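Local coordinates for protein angiotensin-converting enzyme (Anopheles gambiae, PDB 6S1Y) that is a zinc metallopeptidase that probably trims dipeptides from the C-terminal ends of peptide substrates, as classical angiotensin-converting enzyme does, at residues A[28-33]-A[57-62]; A[96-101]-A[182-187]; A[173-178]-A[443-448]. All blocks are in the same frame, centred on the assembly; numbering follows the deposited sequence.

From the N terminus, contact 1 comes first and closes a short loop: helix 12-42 turns back on helix 46-70 with 23 residues between the paired segments. Contact 2 opens only after that hairpin is complete. Its second segment, 182-187, lies beyond the opening segment of contact 3, 173-178, so the two loops cross. Both use helix 168-184, contact 3 at its middle and contact 2 at its C-terminal end. Contact 3 closes at 443-448 after 264 intervening residues. A60 packs on A96 between contacts 1 and 2, and L98 on the backbone of L177 between contacts 2 and 3, linking the N-terminal hairpin through helix 168-184 to helix 431-447.

Contact 1: residues A[28-33]-A[57-62]; sequences QTKAHQ and ADFAEV
An antiparallel helical hairpin at the N-terminal end of the ACE fold brings T29, K30 and Q33 of helix 12-42 onto F59 and V62 of helix 46-70. The axes of the two segments approach to 8.9 Å at 162°, close to antiparallel. The F59 ring lies against helix 12-42, touched by T29, K30 and Q33. At the edge of that ring, near its plane, T29 OG1 lies 3.4 Å from F59 CD1. With chi1 at 55°, OG1 sits between the backbone N and carbonyl carbon. Beta-branched threonine suits this place because both branches meet helix 46-70: OG1 also comes 3.6 Å from V62 CG1, and the methyl meets valine tip to tip, T29 CG2 to V62 CG2 at 3.5 Å. OG1 meanwhile keeps weak hydrogen bonds to the carbonyls of R25 and Y26 in its own helix. K30 lends its aliphatic part, CB lying 3.7 Å from F59 CE1 as the two side chains run side by side in the same direction. Q33 comes from one turn further on, its OE1 3.9 Å from F59 CD2. No hydrogen bond joins the segments. Y26 adds an edge-to-face ring contact with F59, while A57 and A60 turn away and pack on K104 and F103 of helix 100-119.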
# COMPACT_ATOMS: atom_id res chain seq x y z
N GLN A 28 17.02 6.47 20.50
CA GLN A 28 17.12 7.92 20.48
C GLN A 28 17.65 8.44 19.15
O GLN A 28 17.13 9.44 18.63
CB GLN A 28 18.00 8.39 21.65
CG GLN A 28 17.33 8.08 22.99
CD GLN A 28 18.07 8.63 24.20
OE1 GLN A 28 18.62 9.74 24.16
NE2 GLN A 28 18.10 7.85 25.28
N THR A 29 18.66 7.80 18.56
CA THR A 29 19.12 8.28 17.27
C THR A 29 18.12 7.93 16.17
O THR A 29 17.97 8.69 15.21
CB THR A 29 20.51 7.73 16.93
OG1 THR A 29 20.50 6.30 17.00
CG2 THR A 29 21.54 8.29 17.89
N LYS A 30 17.39 6.81 16.30
CA LYS A 30 16.39 6.51 15.29
C LYS A 30 15.26 7.53 15.34
O LYS A 30 14.70 7.91 14.29
CB LYS A 30 15.82 5.10 15.44
CG LYS A 30 15.16 4.60 14.14
CD LYS A 30 14.24 3.41 14.38
CE LYS A 30 13.64 2.86 13.08
NZ LYS A 30 14.33 1.59 12.64
N ALA A 31 14.92 8.00 16.54
CA ALA A 31 13.91 9.05 16.65
C ALA A 31 14.43 10.35 16.05
O ALA A 31 13.73 10.99 15.27
CB ALA A 31 13.52 9.26 18.12
N HIS A 32 15.65 10.74 16.39
CA HIS A 32 16.22 11.94 15.78
C HIS A 32 16.19 11.84 14.26
O HIS A 32 15.86 12.80 13.57
CB HIS A 32 17.65 12.15 16.29
CG HIS A 32 18.29 13.40 15.78
ND1 HIS A 32 19.33 13.40 14.87
CD2 HIS A 32 18.04 14.71 16.05
CE1 HIS A 32 19.68 14.64 14.60
NE2 HIS A 32 18.92 15.45 15.31
N GLN A 33 16.48 10.66 13.74
CA GLN A 33 16.50 10.49 12.29
C GLN A 33 15.09 10.58 11.71
O GLN A 33 14.86 11.28 10.72
CB GLN A 33 17.16 9.16 11.97
CG GLN A 33 17.28 8.88 10.51
CD GLN A 33 16.43 7.72 10.12
OE1 GLN A 33 16.86 6.57 10.20
NE2 GLN A 33 15.19 8.01 9.72
N ALA A 57 22.86 9.70 8.46
CA ALA A 57 24.26 9.30 8.58
C ALA A 57 24.63 9.05 10.03
O ALA A 57 25.29 8.06 10.36
CB ALA A 57 25.16 10.36 7.96
N ASP A 58 24.19 9.95 10.93
CA ASP A 58 24.43 9.78 12.36
C ASP A 58 23.88 8.44 12.85
O ASP A 58 24.56 7.71 13.58
CB ASP A 58 23.78 10.91 13.16
CG ASP A 58 24.43 12.25 12.90
OD1 ASP A 58 25.49 12.26 12.23
OD2 ASP A 58 23.88 13.28 13.36
N PHE A 59 22.64 8.13 12.48
CA PHE A 59 22.06 6.87 12.91
C PHE A 59 22.85 5.70 12.33
O PHE A 59 23.04 4.68 13.00
CB PHE A 59 20.60 6.78 12.50
CG PHE A 59 20.00 5.43 12.73
CD1 PHE A 59 19.60 5.05 13.99
CD2 PHE A 59 19.86 4.53 11.69
CE1 PHE A 59 19.06 3.80 14.21
CE2 PHE A 59 19.33 3.28 11.90
CZ PHE A 59 18.92 2.92 13.17
N ALA A 60 23.32 5.84 11.09
CA ALA A 60 24.07 4.77 10.45
C ALA A 60 25.32 4.43 11.25
O ALA A 60 25.64 3.26 11.46
CB ALA A 60 24.44 5.18 9.02
N GLU A 61 26.05 5.46 11.71
CA GLU A 61 27.18 5.24 12.61
C GLU A 61 26.75 4.45 13.84
O GLU A 61 27.31 3.40 14.15
CB GLU A 61 27.79 6.58 13.01
CG GLU A 61 28.70 7.19 11.97
CD GLU A 61 29.09 8.63 12.31
OE1 GLU A 61 29.35 8.93 13.50
OE2 GLU A 61 29.14 9.47 11.38
N VAL A 62 25.75 4.96 14.57
CA VAL A 62 25.27 4.28 15.77
C VAL A 62 24.99 2.81 15.49
O VAL A 62 25.41 1.93 16.26
CB VAL A 62 24.01 5.00 16.31
CG1 VAL A 62 23.38 4.19 17.44
CG2 VAL A 62 24.35 6.43 16.78

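Contact 2: residues A[96-101]-A[182-187]; sequences AALPAD and ALRNNF
A97, in a 3-10 turn, faces R184 at the C-terminal end of helix 168-184, their CA atoms 6.3 Å apart, just where a Schellman motif with N186 at C-prime ends that helix. The motif's two bonds run from F187 N to A182 O and from N186 N to L183 O. R184 carries most of the contact. Its CD lies 3.6 Å from A97 O, and a bend at chi3 (142°) places NE 3.7 Å from P99 CD. Beyond it, P99 CD stands 3.6 Å above the guanidinium plane; a flat cation suits this place because its face can take a single CH2 of the proline over its centre. P99 itself is the N-cap residue of helix 100-119. L98 crosses the arginine at about a right angle and brings CD2 to 3.9 Å from R184 NH1. A97 CB and N185 ND2 make a tight contact at 3.2 Å, where ND2 is held by A181 O and, weakly, by G94 O. Around this surface contact, L98 is buried against Q180 and A181 of helix 168-184 and L106 of helix 100-119, R184 also touches Q102, and F187 packs on A192, V193 and N196 of helix 190-196.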
# COMPACT_ATOMS: atom_id res chain seq x y z
N ALA A 96 22.71 0.74 6.32
CA ALA A 96 23.76 1.24 7.19
C ALA A 96 25.03 0.41 7.09
O ALA A 96 26.06 0.85 7.60
CB ALA A 96 23.26 1.28 8.65
N ALA A 97 24.99 -0.75 6.44
CA ALA A 97 26.22 -1.53 6.26
C ALA A 97 27.21 -0.85 5.34
O ALA A 97 28.37 -1.27 5.29
CB ALA A 97 25.90 -2.92 5.71
N LEU A 98 26.82 0.18 4.61
CA LEU A 98 27.73 0.76 3.64
C LEU A 98 28.67 1.77 4.29
O LEU A 98 28.32 2.42 5.27
CB LEU A 98 26.95 1.46 2.52
CG LEU A 98 26.06 0.62 1.61
CD1 LEU A 98 25.01 1.54 0.98
CD2 LEU A 98 26.85 -0.11 0.53
N PRO A 99 29.88 1.93 3.75
CA PRO A 99 30.70 3.07 4.16
C PRO A 99 29.90 4.36 3.98
O PRO A 99 29.08 4.48 3.06
CB PRO A 99 31.92 3.01 3.23
CG PRO A 99 31.53 2.09 2.10
CD PRO A 99 30.50 1.15 2.66
N ALA A 100 30.14 5.31 4.87
CA ALA A 100 29.26 6.47 4.98
C ALA A 100 29.15 7.23 3.66
O ALA A 100 28.10 7.79 3.36
CB ALA A 100 29.73 7.40 6.09
N ASP A 101 30.23 7.29 2.87
CA ASP A 101 30.15 8.01 1.61
C ASP A 101 29.12 7.37 0.69
O ASP A 101 28.30 8.06 0.08
CB ASP A 101 31.51 8.08 0.93
CG ASP A 101 32.11 6.71 0.73
OD1 ASP A 101 31.93 5.88 1.64
OD2 ASP A 101 32.73 6.47 -0.33
N ALA A 182 23.22 -5.12 0.04
CA ALA A 182 22.78 -6.50 0.23
C ALA A 182 23.96 -7.45 0.33
O ALA A 182 23.97 -8.36 1.17
CB ALA A 182 21.86 -6.91 -0.92
N LEU A 183 24.96 -7.26 -0.55
CA LEU A 183 26.17 -8.08 -0.50
C LEU A 183 26.91 -7.91 0.83
O LEU A 183 27.31 -8.90 1.45
CB LEU A 183 27.08 -7.71 -1.67
CG LEU A 183 26.52 -7.99 -3.07
CD1 LEU A 183 27.52 -7.66 -4.15
CD2 LEU A 183 26.13 -9.44 -3.16
N ARG A 184 27.07 -6.66 1.29
CA ARG A 184 27.71 -6.41 2.57
C ARG A 184 26.92 -6.99 3.74
O ARG A 184 27.47 -7.07 4.85
CB ARG A 184 27.91 -4.91 2.78
CG ARG A 184 28.96 -4.29 1.88
CD ARG A 184 29.22 -2.84 2.22
NE ARG A 184 30.64 -2.52 2.08
CZ ARG A 184 31.20 -1.93 1.02
NH1 ARG A 184 30.45 -1.58 -0.04
NH2 ARG A 184 32.50 -1.69 1.02
N ASN A 185 25.67 -7.39 3.54
CA ASN A 185 24.89 -8.06 4.58
C ASN A 185 24.77 -9.56 4.34
O ASN A 185 24.02 -10.23 5.04
CB ASN A 185 23.48 -7.46 4.67
CG ASN A 185 23.38 -6.34 5.68
OD1 ASN A 185 23.04 -6.57 6.85
ND2 ASN A 185 23.64 -5.11 5.24
N ASN A 186 25.49 -10.10 3.36
CA ASN A 186 25.50 -11.53 3.05
C ASN A 186 24.20 -12.01 2.40
O ASN A 186 23.82 -13.17 2.53
CB ASN A 186 25.78 -12.37 4.31
CG ASN A 186 27.19 -12.14 4.85
OD1 ASN A 186 28.08 -11.68 4.13
ND2 ASN A 186 27.39 -12.46 6.13
N PHE A 187 23.52 -11.12 1.66
CA PHE A 187 22.40 -11.50 0.80
C PHE A 187 22.84 -11.44 -0.66
O PHE A 187 23.69 -10.62 -1.04
CB PHE A 187 21.20 -10.57 0.99
CG PHE A 187 20.57 -10.64 2.35
CD1 PHE A 187 19.71 -11.68 2.67
CD2 PHE A 187 20.80 -9.66 3.29
CE1 PHE A 187 19.11 -11.75 3.92
CE2 PHE A 187 20.21 -9.72 4.55
CZ PHE A 187 19.36 -10.77 4.87

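Contact 3: residues A[173-178]-A[443-448]; sequences KYVELN and WGVFRG
V175 and F446 are the residues of closest backbone approach, CA to CA 6.7 Å, where helix 168-184 passes helix 431-447, the axes of the two segments 10.2 Å apart and inclined at 66°. The apolar contacts are made by branched and aromatic side chains that bridge this gap. V175 CG2 meets V445 CG1 at 3.7 Å, the two valines crossing at about a right angle. The same methyl approaches the edge of the F446 ring, near its plane, at 4.3 Å from CE1. Phenylalanine has the length required: its CB does not aim straight at helix 168-184, yet the ring reaches across, CG lying beside the backbone N (chi1 -69°).

Two polar groups touch the ring without bonding to the other helix. N178 lays its amide over one face, OD1 4.0 Å above the plane of the F446 ring and over its centre, with amide and ring only 12° from parallel. Y174 OH comes in at the ring's edge, in its plane, 3.6 Å from F446 CZ, where the oxygen meets the slightly positive C-H rim. Outside the two segments, Y174 OH is hydrogen-bonded to D491 OD1, and N178 ND2 to Y95 OH. These bonds help fix the hydroxyl at the ring's edge and the amide over its face. W194 adds an edge-to-face contact with F446.

All five touching residues are buried, and no hydrogen bond crosses between the segments. The chemistry therefore implies a contact that is van der Waals in kind, with the tyrosine hydroxyl and the amide NH2 of N178 bonded outside it.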
# COMPACT_ATOMS: atom_id res chain seq x y z
N LYS A 173 21.81 4.41 -10.13
CA LYS A 173 22.71 4.50 -8.98
C LYS A 173 22.09 3.85 -7.76
O LYS A 173 22.77 3.14 -7.01
CB LYS A 173 23.03 5.97 -8.70
CG LYS A 173 23.81 6.20 -7.41
CD LYS A 173 25.19 5.55 -7.45
CE LYS A 173 26.11 6.24 -8.46
NZ LYS A 173 27.41 5.53 -8.58
N TYR A 174 20.80 4.07 -7.53
CA TYR A 174 20.12 3.44 -6.41
C TYR A 174 20.18 1.93 -6.50
O TYR A 174 20.39 1.24 -5.50
CB TYR A 174 18.67 3.93 -6.37
CG TYR A 174 17.64 2.96 -5.84
CD1 TYR A 174 17.62 2.57 -4.50
CD2 TYR A 174 16.64 2.49 -6.67
CE1 TYR A 174 16.65 1.72 -4.02
CE2 TYR A 174 15.65 1.64 -6.20
CZ TYR A 174 15.65 1.26 -4.88
OH TYR A 174 14.64 0.41 -4.43
N VAL A 175 19.99 1.40 -7.70
CA VAL A 175 20.04 -0.05 -7.85
C VAL A 175 21.42 -0.58 -7.49
O VAL A 175 21.55 -1.61 -6.81
CB VAL A 175 19.62 -0.46 -9.27
CG1 VAL A 175 20.12 -1.85 -9.58
CG2 VAL A 175 18.11 -0.37 -9.38
N GLU A 176 22.47 0.12 -7.94
CA GLU A 176 23.83 -0.39 -7.76
C GLU A 176 24.22 -0.42 -6.29
O GLU A 176 24.81 -1.40 -5.83
CB GLU A 176 24.84 0.45 -8.56
CG GLU A 176 24.93 0.01 -10.01
CD GLU A 176 25.32 1.13 -10.98
OE1 GLU A 176 25.32 0.87 -12.21
OE2 GLU A 176 25.60 2.26 -10.53
N LEU A 177 23.87 0.63 -5.54
CA LEU A 177 24.25 0.68 -4.13
C LEU A 177 23.29 -0.09 -3.25
O LEU A 177 23.68 -0.53 -2.16
CB LEU A 177 24.32 2.14 -3.68
CG LEU A 177 25.47 2.92 -4.31
CD1 LEU A 177 25.31 4.41 -4.09
CD2 LEU A 177 26.81 2.43 -3.77
N ASN A 178 22.04 -0.25 -3.67
CA ASN A 178 21.14 -1.18 -2.99
C ASN A 178 21.73 -2.58 -3.06
O ASN A 178 21.64 -3.35 -2.09
CB ASN A 178 19.74 -1.14 -3.61
CG ASN A 178 18.84 -2.32 -3.15
OD1 ASN A 178 19.06 -3.46 -3.53
ND2 ASN A 178 17.84 -2.03 -2.33
N TRP A 443 12.41 -7.13 -8.15
CA TRP A 443 13.28 -8.27 -7.87
C TRP A 443 14.14 -8.60 -9.09
O TRP A 443 15.32 -8.94 -8.96
CB TRP A 443 12.48 -9.51 -7.48
CG TRP A 443 11.69 -9.37 -6.27
CD1 TRP A 443 11.86 -8.47 -5.27
CD2 TRP A 443 10.55 -10.16 -5.90
NE1 TRP A 443 10.90 -8.64 -4.30
CE2 TRP A 443 10.08 -9.67 -4.66
CE3 TRP A 443 9.87 -11.24 -6.50
CZ2 TRP A 443 8.98 -10.21 -4.01
CZ3 TRP A 443 8.76 -11.77 -5.85
CH2 TRP A 443 8.32 -11.26 -4.62
N GLY A 444 13.55 -8.52 -10.28
CA GLY A 444 14.27 -8.85 -11.49
C GLY A 444 15.39 -7.88 -11.78
O GLY A 444 16.47 -8.28 -12.23
N VAL A 445 15.16 -6.58 -11.55
CA VAL A 445 16.23 -5.60 -11.69
C VAL A 445 17.32 -5.88 -10.67
O VAL A 445 18.51 -5.92 -10.99
CB VAL A 445 15.68 -4.17 -11.55
CG1 VAL A 445 16.82 -3.15 -11.48
CG2 VAL A 445 14.74 -3.84 -12.71
N PHE A 446 16.92 -6.11 -9.41
CA PHE A 446 17.87 -6.33 -8.33
C PHE A 446 18.73 -7.56 -8.60
O PHE A 446 19.92 -7.57 -8.30
CB PHE A 446 17.13 -6.50 -7.01
CG PHE A 446 16.47 -5.25 -6.49
CD1 PHE A 446 16.85 -4.00 -6.93
CD2 PHE A 446 15.46 -5.34 -5.55
CE1 PHE A 446 16.25 -2.86 -6.43
CE2 PHE A 446 14.86 -4.20 -5.04
CZ PHE A 446 15.25 -2.96 -5.48
N ARG A 447 18.11 -8.63 -9.12
CA ARG A 447 18.81 -9.89 -9.34
C ARG A 447 19.61 -9.91 -10.64
O ARG A 447 20.37 -10.86 -10.84
CB ARG A 447 17.83 -11.06 -9.38
CG ARG A 447 17.24 -11.42 -8.03
CD ARG A 447 15.98 -12.23 -8.23
NE ARG A 447 15.46 -12.77 -6.97
CZ ARG A 447 14.23 -13.25 -6.83
NH1 ARG A 447 13.38 -13.22 -7.85
NH2 ARG A 447 13.84 -13.73 -5.65
N GLY A 448 19.46 -8.91 -11.50
CA GLY A 448 20.13 -8.89 -12.79
C GLY A 448 19.37 -9.56 -13.92
O GLY A 448 19.82 -9.47 -15.07